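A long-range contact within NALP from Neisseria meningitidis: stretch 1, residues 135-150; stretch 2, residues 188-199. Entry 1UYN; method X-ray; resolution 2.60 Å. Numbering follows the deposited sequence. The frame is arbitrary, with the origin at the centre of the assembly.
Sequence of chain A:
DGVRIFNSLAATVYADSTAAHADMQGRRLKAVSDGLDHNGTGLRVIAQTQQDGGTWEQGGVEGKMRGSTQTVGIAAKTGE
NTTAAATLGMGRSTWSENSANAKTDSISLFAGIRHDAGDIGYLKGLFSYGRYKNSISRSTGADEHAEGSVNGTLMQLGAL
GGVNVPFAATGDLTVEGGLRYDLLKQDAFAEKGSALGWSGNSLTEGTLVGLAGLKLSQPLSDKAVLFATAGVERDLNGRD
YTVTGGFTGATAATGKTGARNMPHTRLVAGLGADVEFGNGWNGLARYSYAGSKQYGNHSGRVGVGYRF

Stretch 1 135-150: SISRSTGADEHAEGSV
Stretch 2, residues 188-199: AFAEKGSALGWS

An ion pair reaches across this contact over a strand that leaves it room: a buried glutamate, E191 of the second stretch, meets a partly exposed arginine, R138 of the first, and the strand lying between them carries small residues, A146 and G148, where they pass. The principle is general: small residues on a middle strand let long side chains from its two neighbours meet over it, and opposite charges with matched two-pronged geometry hold them there. The guanidinium presents its edge to the carboxylate in a salt bridge, R138 NE to E191 OE2 at 2.8 Å and R138 NH2 to E191 OE1 at 2.9 Å. E191 is extended (chi1 m, chi2 t, chi3 -47°), whereas R138 has an eclipsed chi1 of 9°, then chi2 t, chi3 -112° and chi4 129°. A weak bond from W198 N to E191 OE1, 2.9 Å, further holds the glutamate.

The scaffold is a hairpin. Strand 135-139 pairs with strand 145-150 through reciprocal backbone bonds between I136 and G148 and between R138 and A146. Strand 189-192 runs antiparallel to 145-150, at 150°, with axes approaching to 4.6 Å. Register is set by E147 opposite K192: E147 N donates to K192 O at 3.2 Å, and K192 N returns a weak bond to E147 O at 3.0 Å. Next along, G148 CA lies only 4.2 Å from E191 CA. A CB on G148 would come within 3.1 Å of E191 CG, so the glycine permits this close passage.

Beyond the pair, V150 (chi1 p) and F189 (chi1 p, chi2 -78°) make an apolar contact, V150 CG2 to F189 CD1 at 3.8 Å. On the face shared by E147 and K192, the largely extended lysine (chi1 31°, chi2 and chi3 t, chi4 p) reaches across, placing K192 NZ 3.9 Å from E147 CB. G193 then turns the chain with phi/psi 90/-6, favouring glycine. S194 (chi1 t) follows, S194 CB 3.9 Å from A146 CB.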

ATOM      1  N   SER A 135       2.457  16.265  -8.609  1.00 17.58           N
ATOM      2  CA  SER A 135       2.153  17.555  -9.210  1.00 16.92           C
ATOM      3  C   SER A 135       1.313  18.312  -8.230  1.00 16.35           C
ATOM      4  O   SER A 135       0.316  17.834  -7.809  1.00 15.70           O
ATOM      5  CB  SER A 135       1.388  17.372 -10.481  1.00 16.35           C
ATOM      6  OG  SER A 135       2.292  16.976 -11.459  1.00 17.18           O
ATOM      7  N   ILE A 136       1.767  19.476  -7.826  1.00 16.54           N
ATOM      8  CA  ILE A 136       1.065  20.273  -6.857  1.00 16.44           C
ATOM      9  C   ILE A 136       0.602  21.492  -7.564  1.00 16.78           C
ATOM     10  O   ILE A 136       1.331  22.019  -8.339  1.00 15.67           O
ATOM     11  CB  ILE A 136       2.031  20.649  -5.745  1.00 16.33           C
ATOM     12  CG1 ILE A 136       2.073  19.555  -4.660  1.00 18.06           C
ATOM     13  CG2 ILE A 136       1.619  21.938  -5.123  1.00 16.42           C
ATOM     14  CD1 ILE A 136       2.458  18.161  -5.127  1.00 19.56           C
ATOM     15  N   SER A 137      -0.633  21.914  -7.346  1.00 18.58           N
ATOM     16  CA  SER A 137      -0.969  23.318  -7.521  1.00 20.28           C
ATOM     17  C   SER A 137      -1.537  23.864  -6.224  1.00 21.86           C
ATOM     18  O   SER A 137      -2.297  23.192  -5.548  1.00 21.37           O
ATOM     19  CB  SER A 137      -1.928  23.559  -8.671  1.00 20.54           C
ATOM     20  OG  SER A 137      -2.766  22.469  -8.814  1.00 21.19           O
ATOM     21  N   ARG A 138      -1.106  25.072  -5.868  1.00 24.13           N
ATOM     22  CA  ARG A 138      -1.588  25.744  -4.672  1.00 26.26           C
ATOM     23  C   ARG A 138      -1.968  27.183  -4.937  1.00 27.64           C
ATOM     24  O   ARG A 138      -1.138  27.980  -5.375  1.00 27.67           O
ATOM     25  CB  ARG A 138      -0.575  25.748  -3.502  1.00 26.61           C
ATOM     26  CG  ARG A 138       0.805  25.281  -3.747  1.00 26.54           C
ATOM     27  CD  ARG A 138       1.695  25.518  -2.536  1.00 28.11           C
ATOM     28  NE  ARG A 138       2.697  26.530  -2.852  1.00 31.01           N
ATOM     29  CZ  ARG A 138       2.965  27.605  -2.134  1.00 31.94           C
ATOM     30  NH1 ARG A 138       2.310  27.865  -1.018  1.00 34.64           N
ATOM     31  NH2 ARG A 138       3.913  28.431  -2.541  1.00 31.63           N
ATOM     32  N   SER A 139      -3.226  27.494  -4.642  1.00 29.43           N
ATOM     33  CA  SER A 139      -3.685  28.860  -4.567  1.00 31.07           C
ATOM     34  C   SER A 139      -2.748  29.607  -3.647  1.00 31.77           C
ATOM     35  O   SER A 139      -2.503  29.204  -2.510  1.00 31.77           O
ATOM     36  CB  SER A 139      -5.125  28.944  -4.049  1.00 31.73           C
ATOM     37  OG  SER A 139      -5.183  28.650  -2.663  1.00 33.80           O
ATOM     38  N   THR A 140      -2.192  30.672  -4.184  1.00 32.70           N
ATOM     39  CA  THR A 140      -1.258  31.498  -3.481  1.00 33.34           C
ATOM     40  C   THR A 140      -1.835  32.900  -3.322  1.00 34.02           C
ATOM     41  O   THR A 140      -1.268  33.703  -2.599  1.00 34.39           O
ATOM     42  CB  THR A 140       0.060  31.507  -4.267  1.00 33.32           C
ATOM     43  OG1 THR A 140       1.074  32.202  -3.524  1.00 35.04           O
ATOM     44  CG2 THR A 140      -0.062  32.296  -5.575  1.00 33.57           C
ATOM     45  N   GLY A 141      -2.963  33.185  -3.981  1.00 34.92           N
ATOM     46  CA  GLY A 141      -3.541  34.532  -4.018  1.00 35.65           C
ATOM     47  C   GLY A 141      -4.922  34.614  -4.673  1.00 36.15           C
ATOM     48  O   GLY A 141      -5.711  33.679  -4.578  1.00 36.78           O
ATOM     49  N   ALA A 142      -5.218  35.727  -5.332  1.00 36.83           N
ATOM     50  CA  ALA A 142      -6.517  35.929  -5.992  1.00 37.30           C
ATOM     51  C   ALA A 142      -6.462  35.470  -7.462  1.00 37.69           C
ATOM     52  O   ALA A 142      -6.087  36.243  -8.336  1.00 37.85           O
ATOM     53  CB  ALA A 142      -6.949  37.422  -5.892  1.00 37.07           C
ATOM     54  N   ASP A 143      -6.847  34.221  -7.732  1.00 38.23           N
ATOM     55  CA  ASP A 143      -6.682  33.625  -9.072  1.00 38.56           C
ATOM     56  C   ASP A 143      -5.171  33.585  -9.447  1.00 38.61           C
ATOM     57  O   ASP A 143      -4.740  33.955 -10.553  1.00 38.53           O
ATOM     58  CB  ASP A 143      -7.555  34.386 -10.149  1.00 38.52           C
ATOM     59  N   GLU A 144      -4.377  33.149  -8.475  1.00 38.44           N
ATOM     60  CA  GLU A 144      -2.950  32.939  -8.657  1.00 38.43           C
ATOM     61  C   GLU A 144      -2.605  31.575  -8.063  1.00 37.66           C
ATOM     62  O   GLU A 144      -2.956  31.275  -6.930  1.00 36.87           O
ATOM     63  CB  GLU A 144      -2.137  34.064  -7.986  1.00 38.83           C
ATOM     64  CG  GLU A 144      -0.663  34.131  -8.411  1.00 39.89           C
ATOM     65  CD  GLU A 144      -0.071  35.546  -8.450  1.00 41.56           C
ATOM     66  OE1 GLU A 144      -0.823  36.566  -8.355  1.00 42.78           O
ATOM     67  OE2 GLU A 144       1.175  35.637  -8.601  1.00 41.13           O
ATOM     68  N   HIS A 145      -1.958  30.735  -8.857  1.00 37.11           N
ATOM     69  CA  HIS A 145      -1.507  29.448  -8.380  1.00 37.12           C
ATOM     70  C   HIS A 145      -0.011  29.273  -8.644  1.00 34.94           C
ATOM     71  O   HIS A 145       0.546  29.853  -9.575  1.00 33.91           O
ATOM     72  CB  HIS A 145      -2.303  28.289  -9.034  1.00 38.31           C
ATOM     73  CG  HIS A 145      -3.780  28.539  -9.170  1.00 43.60           C
ATOM     74  ND1 HIS A 145      -4.523  28.021 -10.211  1.00 50.04           N
ATOM     75  CD2 HIS A 145      -4.655  29.239  -8.406  1.00 48.12           C
ATOM     76  CE1 HIS A 145      -5.783  28.403 -10.089  1.00 51.12           C
ATOM     77  NE2 HIS A 145      -5.889  29.149  -9.005  1.00 50.01           N
ATOM     78  N   ALA A 146       0.617  28.458  -7.795  1.00 33.01           N
ATOM     79  CA  ALA A 146       1.963  27.938  -8.022  1.00 31.71           C
ATOM     80  C   ALA A 146       1.841  26.491  -8.450  1.00 30.06           C
ATOM     81  O   ALA A 146       1.095  25.754  -7.842  1.00 29.74           O
ATOM     82  CB  ALA A 146       2.779  28.015  -6.754  1.00 31.64           C
ATOM     83  N   GLU A 147       2.552  26.094  -9.499  1.00 28.41           N
ATOM     84  CA  GLU A 147       2.614  24.697  -9.894  1.00 27.40           C
ATOM     85  C   GLU A 147       4.000  24.160  -9.528  1.00 25.96           C
ATOM     86  O   GLU A 147       4.991  24.854  -9.645  1.00 25.29           O
ATOM     87  CB  GLU A 147       2.292  24.463 -11.381  1.00 27.69           C
ATOM     88  CG  GLU A 147       1.555  25.576 -12.147  1.00 31.68           C
ATOM     89  CD  GLU A 147       0.050  25.716 -11.813  1.00 35.27           C
ATOM     90  OE1 GLU A 147      -0.693  24.689 -11.858  1.00 31.97           O
ATOM     91  OE2 GLU A 147      -0.389  26.897 -11.542  1.00 36.94           O
ATOM     92  N   GLY A 148       4.047  22.919  -9.051  1.00 24.88           N
ATOM     93  CA  GLY A 148       5.280  22.306  -8.599  1.00 24.48           C
ATOM     94  C   GLY A 148       5.334  20.826  -8.832  1.00 23.62           C
ATOM     95  O   GLY A 148       4.356  20.114  -8.689  1.00 23.88           O
ATOM     96  N   SER A 149       6.500  20.347  -9.204  1.00 23.31           N
ATOM     97  CA  SER A 149       6.617  18.969  -9.660  1.00 23.17           C
ATOM     98  C   SER A 149       7.820  18.331  -9.003  1.00 21.53           C
ATOM     99  O   SER A 149       8.938  18.866  -9.024  1.00 20.67           O
ATOM    100  CB  SER A 149       6.708  18.917 -11.207  1.00 23.49           C
ATOM    101  OG  SER A 149       6.034  17.751 -11.692  1.00 27.13           O
ATOM    102  N   VAL A 150       7.600  17.198  -8.370  1.00 20.34           N
ATOM    103  CA  VAL A 150       8.710  16.562  -7.637  1.00 19.60           C
ATOM    104  C   VAL A 150       8.690  15.079  -7.845  1.00 18.01           C
ATOM    105  O   VAL A 150       7.625  14.477  -7.905  1.00 18.51           O
ATOM    106  CB  VAL A 150       8.727  16.921  -6.111  1.00 19.37           C
ATOM    107  CG1 VAL A 150       7.498  16.464  -5.444  1.00 20.12           C
ATOM    108  CG2 VAL A 150       9.944  16.329  -5.416  1.00 19.88           C
ATOM    109  N   ALA A 188      14.943  17.414  -4.944  1.00 17.63           N
ATOM    110  CA  ALA A 188      14.703  18.844  -4.914  1.00 17.28           C
ATOM    111  C   ALA A 188      13.700  19.240  -5.996  1.00 16.81           C
ATOM    112  O   ALA A 188      13.553  18.560  -6.985  1.00 15.42           O
ATOM    113  CB  ALA A 188      15.983  19.575  -5.138  1.00 17.74           C
ATOM    114  N   PHE A 189      12.987  20.332  -5.762  1.00 16.88           N
ATOM    115  CA  PHE A 189      12.071  20.869  -6.743  1.00 17.26           C
ATOM    116  C   PHE A 189      11.926  22.358  -6.527  1.00 17.38           C
ATOM    117  O   PHE A 189      12.406  22.916  -5.546  1.00 16.53           O
ATOM    118  CB  PHE A 189      10.706  20.210  -6.618  1.00 17.72           C
ATOM    119  CG  PHE A 189      10.014  20.512  -5.323  1.00 18.65           C
ATOM    120  CD1 PHE A 189      10.374  19.847  -4.164  1.00 19.41           C
ATOM    121  CD2 PHE A 189       9.036  21.484  -5.259  1.00 20.12           C
ATOM    122  CE1 PHE A 189       9.762  20.134  -2.974  1.00 20.88           C
ATOM    123  CE2 PHE A 189       8.426  21.777  -4.076  1.00 21.77           C
ATOM    124  CZ  PHE A 189       8.794  21.095  -2.919  1.00 22.29           C
ATOM    125  N   ALA A 190      11.243  22.991  -7.470  1.00 17.79           N
ATOM    126  CA  ALA A 190      10.909  24.412  -7.387  1.00 17.78           C
ATOM    127  C   ALA A 190       9.607  24.617  -8.143  1.00 18.24           C
ATOM    128  O   ALA A 190       9.366  23.976  -9.161  1.00 18.38           O
ATOM    129  CB  ALA A 190      12.030  25.280  -7.945  1.00 16.56           C
ATOM    130  N   GLU A 191       8.766  25.496  -7.615  1.00 19.37           N
ATOM    131  CA  GLU A 191       7.498  25.862  -8.245  1.00 20.30           C
ATOM    132  C   GLU A 191       7.697  26.915  -9.324  1.00 20.61           C
ATOM    133  O   GLU A 191       8.393  27.839  -9.096  1.00 19.38           O
ATOM    134  CB  GLU A 191       6.553  26.408  -7.174  1.00 20.36           C
ATOM    135  CG  GLU A 191       6.263  25.398  -6.071  1.00 20.48           C
ATOM    136  CD  GLU A 191       5.319  25.935  -5.013  1.00 21.86           C
ATOM    137  OE1 GLU A 191       5.514  27.075  -4.531  1.00 22.16           O
ATOM    138  OE2 GLU A 191       4.369  25.213  -4.667  1.00 22.49           O
ATOM    139  N   LYS A 192       7.103  26.743 -10.504  1.00 22.68           N
ATOM    140  CA  LYS A 192       6.972  27.838 -11.486  1.00 24.15           C
ATOM    141  C   LYS A 192       5.645  28.540 -11.296  1.00 24.93           C
ATOM    142  O   LYS A 192       4.788  28.069 -10.543  1.00 24.64           O
ATOM    143  CB  LYS A 192       7.104  27.376 -12.950  1.00 24.52           C
ATOM    144  CG  LYS A 192       6.625  25.942 -13.256  1.00 27.76           C
ATOM    145  CD  LYS A 192       6.103  25.793 -14.729  1.00 30.04           C
ATOM    146  CE  LYS A 192       5.724  24.290 -15.084  1.00 30.57           C
ATOM    147  NZ  LYS A 192       4.356  23.843 -14.618  1.00 28.88           N
ATOM    148  N   GLY A 193       5.504  29.692 -11.956  1.00 26.08           N
ATOM    149  CA  GLY A 193       4.221  30.335 -12.130  1.00 26.87           C
ATOM    150  C   GLY A 193       3.799  31.324 -11.078  1.00 27.80           C
ATOM    151  O   GLY A 193       2.783  31.966 -11.256  1.00 28.60           O
ATOM    152  N   SER A 194       4.549  31.479  -9.998  1.00 29.26           N
ATOM    153  CA  SER A 194       4.173  32.436  -8.944  1.00 30.13           C
ATOM    154  C   SER A 194       5.348  33.233  -8.409  1.00 30.93           C
ATOM    155  O   SER A 194       6.473  32.744  -8.357  1.00 31.20           O
ATOM    156  CB  SER A 194       3.510  31.714  -7.775  1.00 30.51           C
ATOM    157  OG  SER A 194       3.066  32.628  -6.790  1.00 30.86           O
ATOM    158  N   ALA A 195       5.066  34.470  -7.997  1.00 32.02           N
ATOM    159  CA  ALA A 195       6.087  35.358  -7.437  1.00 32.48           C
ATOM    160  C   ALA A 195       6.402  34.998  -5.976  1.00 32.75           C
ATOM    161  O   ALA A 195       7.391  35.484  -5.417  1.00 33.32           O
ATOM    162  CB  ALA A 195       5.647  36.810  -7.551  1.00 32.39           C
ATOM    163  N   LEU A 196       5.536  34.192  -5.359  1.00 32.56           N
ATOM    164  CA  LEU A 196       5.795  33.593  -4.051  1.00 32.39           C
ATOM    165  C   LEU A 196       5.863  32.086  -4.247  1.00 31.85           C
ATOM    166  O   LEU A 196       5.223  31.314  -3.539  1.00 32.16           O
ATOM    167  CB  LEU A 196       4.694  33.975  -3.060  1.00 32.64           C
ATOM    168  N   GLY A 197       6.632  31.693  -5.257  1.00 31.20           N
ATOM    169  CA  GLY A 197       6.933  30.311  -5.542  1.00 30.01           C
ATOM    170  C   GLY A 197       8.089  29.840  -4.671  1.00 29.29           C
ATOM    171  O   GLY A 197       9.021  30.585  -4.306  1.00 29.43           O
ATOM    172  N   TRP A 198       8.040  28.548  -4.414  1.00 27.66           N
ATOM    173  CA  TRP A 198       8.769  27.916  -3.360  1.00 26.61           C
ATOM    174  C   TRP A 198       9.663  26.827  -3.936  1.00 24.95           C
ATOM    175  O   TRP A 198       9.288  26.116  -4.872  1.00 24.91           O
ATOM    176  CB  TRP A 198       7.754  27.299  -2.384  1.00 26.99           C
ATOM    177  CG  TRP A 198       8.303  27.098  -0.995  1.00 28.50           C
ATOM    178  CD1 TRP A 198       8.582  28.059  -0.055  1.00 29.09           C
ATOM    179  CD2 TRP A 198       8.659  25.862  -0.409  1.00 30.09           C
ATOM    180  NE1 TRP A 198       9.083  27.483   1.089  1.00 27.94           N
ATOM    181  CE2 TRP A 198       9.145  26.133   0.895  1.00 29.68           C
ATOM    182  CE3 TRP A 198       8.608  24.540  -0.848  1.00 31.28           C
ATOM    183  CZ2 TRP A 198       9.580  25.141   1.748  1.00 32.07           C
ATOM    184  CZ3 TRP A 198       9.036  23.562  -0.012  1.00 33.48           C
ATOM    185  CH2 TRP A 198       9.529  23.865   1.287  1.00 32.95           C
ATOM    186  N   SER A 199      10.855  26.701  -3.385  1.00 22.75           N
ATOM    187  CA  SER A 199      11.705  25.606  -3.746  1.00 21.41           C
ATOM    188  C   SER A 199      11.911  24.748  -2.522  1.00 19.88           C
ATOM    189  O   SER A 199      11.800  25.222  -1.403  1.00 19.64           O
ATOM    190  CB  SER A 199      13.019  26.104  -4.344  1.00 21.45           C
ATOM    191  OG  SER A 199      13.980  26.528  -3.372  1.00 23.51           O
TER